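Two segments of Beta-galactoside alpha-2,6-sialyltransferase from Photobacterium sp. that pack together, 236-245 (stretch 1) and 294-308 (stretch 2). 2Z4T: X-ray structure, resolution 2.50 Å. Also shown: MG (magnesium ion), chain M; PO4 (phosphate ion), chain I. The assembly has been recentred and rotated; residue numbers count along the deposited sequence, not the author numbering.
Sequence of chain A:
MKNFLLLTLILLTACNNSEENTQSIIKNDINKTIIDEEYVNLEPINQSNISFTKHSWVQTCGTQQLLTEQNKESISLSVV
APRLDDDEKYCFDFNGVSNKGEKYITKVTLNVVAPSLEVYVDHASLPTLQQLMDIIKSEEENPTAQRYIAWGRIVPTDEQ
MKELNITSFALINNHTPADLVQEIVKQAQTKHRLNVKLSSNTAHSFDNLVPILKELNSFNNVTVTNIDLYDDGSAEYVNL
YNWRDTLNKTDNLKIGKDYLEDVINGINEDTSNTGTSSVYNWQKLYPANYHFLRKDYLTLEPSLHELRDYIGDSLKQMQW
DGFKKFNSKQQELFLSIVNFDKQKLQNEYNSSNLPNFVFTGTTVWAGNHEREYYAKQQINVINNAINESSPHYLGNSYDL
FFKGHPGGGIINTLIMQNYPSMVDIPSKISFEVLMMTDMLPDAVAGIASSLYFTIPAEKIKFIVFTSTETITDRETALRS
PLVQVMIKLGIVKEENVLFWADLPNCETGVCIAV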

# COMPACT_ATOMS: atom_id res chain seq x y z
N GLU A 236 -11.25 8.76 -6.44
CA GLU A 236 -11.63 8.17 -7.72
C GLU A 236 -13.14 7.98 -7.93
O GLU A 236 -13.63 8.04 -9.08
N TYR A 237 -13.88 7.83 -6.83
CA TYR A 237 -15.34 7.68 -6.87
C TYR A 237 -16.06 8.99 -7.23
O TYR A 237 -17.09 8.95 -7.92
N VAL A 238 -15.53 10.12 -6.78
CA VAL A 238 -16.01 11.43 -7.19
C VAL A 238 -15.81 11.54 -8.72
O VAL A 238 -16.72 11.91 -9.46
N ASN A 239 -14.61 11.20 -9.18
CA ASN A 239 -14.32 11.21 -10.60
C ASN A 239 -15.23 10.29 -11.38
O ASN A 239 -15.70 10.67 -12.46
N LEU A 240 -15.47 9.08 -10.86
CA LEU A 240 -16.35 8.16 -11.59
C LEU A 240 -17.80 8.67 -11.58
O LEU A 240 -18.48 8.57 -12.59
N TYR A 241 -18.24 9.24 -10.46
CA TYR A 241 -19.57 9.84 -10.36
C TYR A 241 -19.81 10.91 -11.42
O TYR A 241 -20.90 10.99 -12.01
N ASN A 242 -18.81 11.77 -11.64
CA ASN A 242 -18.90 12.73 -12.74
C ASN A 242 -18.84 12.08 -14.11
O ASN A 242 -19.54 12.52 -15.04
N TRP A 243 -18.04 11.03 -14.23
CA TRP A 243 -17.80 10.39 -15.50
C TRP A 243 -18.99 9.56 -15.98
O TRP A 243 -19.05 9.14 -17.15
N ARG A 244 -19.97 9.37 -15.08
CA ARG A 244 -21.23 8.76 -15.45
C ARG A 244 -21.86 9.50 -16.64
O ARG A 244 -22.50 8.85 -17.48
N ASP A 245 -21.65 10.82 -16.72
CA ASP A 245 -22.28 11.64 -17.78
C ASP A 245 -21.71 11.37 -19.17
O ASP A 245 -22.35 11.69 -20.18
N ARG A 294 -14.23 0.22 -3.39
CA ARG A 294 -15.56 -0.36 -3.42
C ARG A 294 -15.88 -0.77 -4.85
O ARG A 294 -16.44 0.01 -5.63
N LYS A 295 -15.50 -1.99 -5.18
CA LYS A 295 -15.76 -2.57 -6.49
C LYS A 295 -17.23 -2.49 -6.90
O LYS A 295 -17.54 -2.31 -8.09
N ASP A 296 -18.13 -2.63 -5.93
CA ASP A 296 -19.56 -2.70 -6.22
C ASP A 296 -20.10 -1.39 -6.78
O ASP A 296 -21.20 -1.37 -7.34
N TYR A 297 -19.34 -0.32 -6.67
CA TYR A 297 -19.75 0.94 -7.27
C TYR A 297 -19.93 0.82 -8.79
O TYR A 297 -20.86 1.42 -9.35
N LEU A 298 -19.08 0.04 -9.45
CA LEU A 298 -19.24 -0.13 -10.91
C LEU A 298 -20.49 -0.94 -11.32
O LEU A 298 -20.80 -1.04 -12.51
N THR A 299 -21.21 -1.50 -10.34
CA THR A 299 -22.40 -2.30 -10.58
C THR A 299 -23.63 -1.56 -10.07
O THR A 299 -24.65 -1.48 -10.75
N LEU A 300 -23.51 -1.03 -8.85
CA LEU A 300 -24.53 -0.15 -8.27
C LEU A 300 -24.95 1.01 -9.19
O LEU A 300 -26.14 1.36 -9.22
N GLU A 301 -24.00 1.61 -9.93
CA GLU A 301 -24.31 2.62 -10.96
C GLU A 301 -24.47 1.97 -12.33
O GLU A 301 -23.48 1.64 -12.98
N PRO A 302 -25.72 1.82 -12.80
CA PRO A 302 -25.89 1.19 -14.11
C PRO A 302 -25.06 1.83 -15.23
O PRO A 302 -24.55 1.12 -16.10
N SER A 303 -24.89 3.14 -15.21
CA SER A 303 -24.17 3.82 -16.29
C SER A 303 -22.67 3.47 -16.33
O SER A 303 -22.02 3.66 -17.35
N LEU A 304 -22.14 2.92 -15.24
CA LEU A 304 -20.74 2.49 -15.20
C LEU A 304 -20.51 1.00 -15.54
O LEU A 304 -19.36 0.52 -15.53
N HIS A 305 -21.58 0.27 -15.85
CA HIS A 305 -21.45 -1.12 -16.32
C HIS A 305 -20.49 -1.23 -17.51
O HIS A 305 -19.69 -2.18 -17.56
N GLU A 306 -20.55 -0.27 -18.43
CA GLU A 306 -19.58 -0.21 -19.56
C GLU A 306 -18.13 -0.22 -19.05
O GLU A 306 -17.29 -0.97 -19.56
N LEU A 307 -17.84 0.60 -18.04
CA LEU A 307 -16.48 0.67 -17.49
C LEU A 307 -16.13 -0.64 -16.79
O LEU A 307 -15.02 -1.17 -16.97
N ARG A 308 -17.07 -1.15 -16.01
CA ARG A 308 -16.93 -2.46 -15.38
C ARG A 308 -16.60 -3.56 -16.42
O ARG A 308 -15.65 -4.32 -16.21

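This is a small contact of a helix and the residue after it against a turn and two helical segments, burying 579 Å² over both sides, in which an apolar cluster of leucines and aromatic rings is closed by a backbone-to-tyrosine hydrogen bond at one end and an arginine–glutamate salt bridge at the other. Stretch 1 supplies one helix; Tyr-237, Leu-240, Tyr-241 and Trp-243 lie on the side of it that meets stretch 2, and Arg-244 adds to them. Val-238 and Asn-242 point away and take no part.

Leu-240 is the apolar hub. Its CA-to-CB bond points toward stretch 2, and in the m,t rotamer CD1 lies 4.1 Å from CD2 of Leu-298, and CD2 lies 3.3 Å from CD2 of Leu-307, a tight fit. Its CB also rests 4.1 Å from CE2 of Tyr-297, at that ring's edge, and 4.2 Å from CD1 of Leu-304. One leucine thus touches residues from both helical segments of stretch 2 and from the segment joining them.

The answering residue is Tyr-297, which closes the type I turn begun at Arg-294. Its CB points toward the first helix, and chi1 near t carries the ring between Tyr-237 and Tyr-241. Tyr-237 and Tyr-297 form an offset edge-to-face pair, the edge of Tyr-237 toward the face of Tyr-297, with centroids 5.7 Å apart and planes at 71°. The hydroxyl end of Tyr-297 continues past this pair, its OH coming 3.6 Å from CD1 of Tyr-241 at the edge of that ring.

Tyr-237 starts sideways, but with chi1 at m its end comes nearer, and the phenol finds a polar partner at the start of the turn. The backbone N of Arg-294 donates to its OH at 2.7 Å, nearly straight at 178°, so a buried hydroxyl accepts from the main chain of stretch 2; it has a further partner elsewhere in the structure. The CA-to-CB bond of Arg-294 runs sideways, with CB 4.2 Å from CE2 of Tyr-237, but the end of the side chain leads away and forms a salt bridge with Asp-296, NE to OD1 at 2.9 Å.

At the other end, Leu-304 (m,t) and Leu-307 (t,p) extend the apolar layer toward Trp-243. The indole, with chi1 near t, receives CD2 of Leu-304 at its edge, 4.1 Å from CE3, and its CZ3 lies 4.3 Å from CB of Leu-307.

Arg-244 makes the polar closure. Its aliphatic part packs on stretch 2, with CB 3.3 Å from OG of Ser-303 and CG 3.9 Å from CG of Leu-304. NE is spent within its own stretch, donating to O of Tyr-241 at 2.9 Å, which helps fix the guanidinium; NH1 then donates to OE1 of Glu-301 at 3.0 Å, within a salt bridge. Glu-301, m,m and pointing toward the helix, is the first residue after the helix of 297-300 to leave helical phi/psi. Its OE1 also binds the magnesium ion at 2.5 Å, so one carboxylate oxygen serves both arginine and metal. Farther out, Lys-295 points away, and its NZ donates to O1 of the phosphate at 2.7 Å.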

# COMPACT_ATOMS: atom_id res chain seq x y z
CB GLU A 236 -10.75 7.00 -8.21
CG GLU A 236 -10.13 6.12 -7.23
CD GLU A 236 -8.88 6.69 -6.60
OE1 GLU A 236 -7.81 6.67 -7.23
OE2 GLU A 236 -8.98 7.11 -5.44
CB TYR A 237 -15.87 7.01 -5.57
CG TYR A 237 -15.25 5.65 -5.46
CD1 TYR A 237 -13.93 5.50 -5.01
CD2 TYR A 237 -15.93 4.51 -5.90
CE1 TYR A 237 -13.32 4.26 -4.96
CE2 TYR A 237 -15.32 3.23 -5.86
CZ TYR A 237 -14.02 3.13 -5.40
OH TYR A 237 -13.41 1.89 -5.35
CB VAL A 238 -15.25 12.59 -6.45
CG1 VAL A 238 -15.39 13.95 -7.20
CG2 VAL A 238 -15.72 12.72 -5.03
CB ASN A 239 -12.86 10.84 -10.87
CG ASN A 239 -11.91 11.95 -10.46
OD1 ASN A 239 -12.32 13.12 -10.36
ND2 ASN A 239 -10.66 11.59 -10.20
CB LEU A 240 -16.25 6.72 -11.06
CG LEU A 240 -14.94 5.98 -11.33
CD1 LEU A 240 -14.76 4.85 -10.33
CD2 LEU A 240 -14.90 5.44 -12.72
CB TYR A 241 -19.79 10.46 -9.00
CG TYR A 241 -21.12 11.16 -8.88
CD1 TYR A 241 -22.27 10.44 -8.55
CD2 TYR A 241 -21.23 12.54 -9.10
CE1 TYR A 241 -23.50 11.08 -8.46
CE2 TYR A 241 -22.45 13.19 -9.00
CZ TYR A 241 -23.59 12.45 -8.68
OH TYR A 241 -24.82 13.08 -8.57
CB ASN A 242 -17.84 13.82 -12.60
CG ASN A 242 -18.09 14.71 -11.40
OD1 ASN A 242 -19.25 14.99 -11.08
ND2 ASN A 242 -17.03 15.13 -10.72
CB TRP A 243 -16.56 9.53 -15.41
CG TRP A 243 -15.91 9.27 -16.73
CD1 TRP A 243 -15.12 10.12 -17.44
CD2 TRP A 243 -15.98 8.06 -17.48
NE1 TRP A 243 -14.70 9.52 -18.59
CE2 TRP A 243 -15.21 8.25 -18.64
CE3 TRP A 243 -16.61 6.83 -17.28
CZ2 TRP A 243 -15.05 7.25 -19.61
CZ3 TRP A 243 -16.46 5.83 -18.25
CH2 TRP A 243 -15.68 6.05 -19.40
CB ARG A 244 -22.21 8.75 -14.28
CG ARG A 244 -21.83 7.80 -13.15
CD ARG A 244 -22.84 7.92 -12.01
NE ARG A 244 -23.31 9.31 -11.90
CZ ARG A 244 -24.53 9.67 -11.53
NH1 ARG A 244 -25.42 8.74 -11.21
NH2 ARG A 244 -24.86 10.96 -11.49
CB ASP A 245 -22.15 13.16 -17.50
CG ASP A 245 -22.82 13.59 -16.18
OD1 ASP A 245 -23.60 12.82 -15.57
OD2 ASP A 245 -22.53 14.74 -15.75
CB ARG A 294 -16.60 0.62 -2.87
CG ARG A 294 -16.63 0.76 -1.33
CD ARG A 294 -17.18 -0.50 -0.64
NE ARG A 294 -18.61 -0.67 -0.92
CZ ARG A 294 -19.59 -0.21 -0.15
NH1 ARG A 294 -19.31 0.46 0.97
NH2 ARG A 294 -20.86 -0.41 -0.50
CB LYS A 295 -15.28 -4.01 -6.53
CG LYS A 295 -15.55 -4.73 -7.83
CD LYS A 295 -14.91 -6.10 -7.81
CE LYS A 295 -15.65 -7.08 -8.71
NZ LYS A 295 -14.78 -8.23 -9.05
CB ASP A 296 -20.37 -3.18 -5.00
CG ASP A 296 -20.12 -2.36 -3.73
OD1 ASP A 296 -19.03 -1.75 -3.59
OD2 ASP A 296 -21.01 -2.36 -2.84
CB TYR A 297 -18.78 2.07 -6.94
CG TYR A 297 -19.34 3.41 -7.31
CD1 TYR A 297 -20.44 3.92 -6.62
CD2 TYR A 297 -18.79 4.16 -8.35
CE1 TYR A 297 -20.97 5.16 -6.94
CE2 TYR A 297 -19.32 5.42 -8.68
CZ TYR A 297 -20.41 5.91 -7.97
OH TYR A 297 -20.99 7.12 -8.28
CB LEU A 298 -17.98 -0.68 -11.56
CG LEU A 298 -16.71 0.17 -11.45
CD1 LEU A 298 -15.64 -0.33 -12.44
CD2 LEU A 298 -17.01 1.66 -11.63
CB THR A 299 -22.29 -3.68 -9.89
OG1 THR A 299 -21.30 -4.47 -10.56
CG2 THR A 299 -23.65 -4.44 -9.88
CB LEU A 300 -24.02 0.41 -6.94
CG LEU A 300 -23.99 -0.60 -5.77
CD1 LEU A 300 -23.17 -0.07 -4.60
CD2 LEU A 300 -25.42 -0.98 -5.31
CB GLU A 301 -23.23 3.69 -11.06
CG GLU A 301 -23.12 4.62 -9.85
CD GLU A 301 -24.20 5.68 -9.82
OE1 GLU A 301 -24.95 5.79 -10.81
OE2 GLU A 301 -24.28 6.40 -8.79
CB PRO A 302 -27.40 1.34 -14.39
CG PRO A 302 -28.03 1.57 -13.07
CD PRO A 302 -27.00 2.21 -12.17
CB SER A 303 -24.39 5.34 -16.26
OG SER A 303 -23.66 5.94 -15.22
CB LEU A 304 -20.10 2.87 -13.86
CG LEU A 304 -20.11 4.38 -13.59
CD1 LEU A 304 -19.72 4.69 -12.14
CD2 LEU A 304 -19.27 5.17 -14.61
CB HIS A 305 -22.82 -1.75 -16.65
CG HIS A 305 -23.69 -1.99 -15.46
ND1 HIS A 305 -24.87 -2.70 -15.53
CD2 HIS A 305 -23.56 -1.62 -14.16
CE1 HIS A 305 -25.44 -2.75 -14.34
NE2 HIS A 305 -24.66 -2.11 -13.49
CB GLU A 306 -19.80 1.01 -20.45
CG GLU A 306 -20.49 0.76 -21.77
CD GLU A 306 -20.92 2.07 -22.46
OE1 GLU A 306 -20.28 2.45 -23.48
OE2 GLU A 306 -21.88 2.73 -21.98
CB LEU A 307 -16.31 1.86 -16.53
CG LEU A 307 -14.91 1.94 -15.92
CD1 LEU A 307 -13.87 2.20 -16.98
CD2 LEU A 307 -14.85 3.00 -14.87
CB ARG A 308 -18.13 -2.79 -14.48
CG ARG A 308 -18.83 -4.08 -14.79
CD ARG A 308 -19.14 -4.89 -13.58
NE ARG A 308 -20.52 -4.73 -13.13
CZ ARG A 308 -21.63 -5.03 -13.82
NH1 ARG A 308 -21.56 -5.47 -15.07
NH2 ARG A 308 -22.82 -4.85 -13.25
MG MG M . -25.31 5.04 -13.17
P PO4 I . -12.32 -9.81 -6.13
O1 PO4 I . -13.02 -8.87 -7.09
O2 PO4 I . -11.70 -10.94 -6.93
O3 PO4 I . -11.23 -9.05 -5.41
O4 PO4 I . -13.36 -10.31 -5.14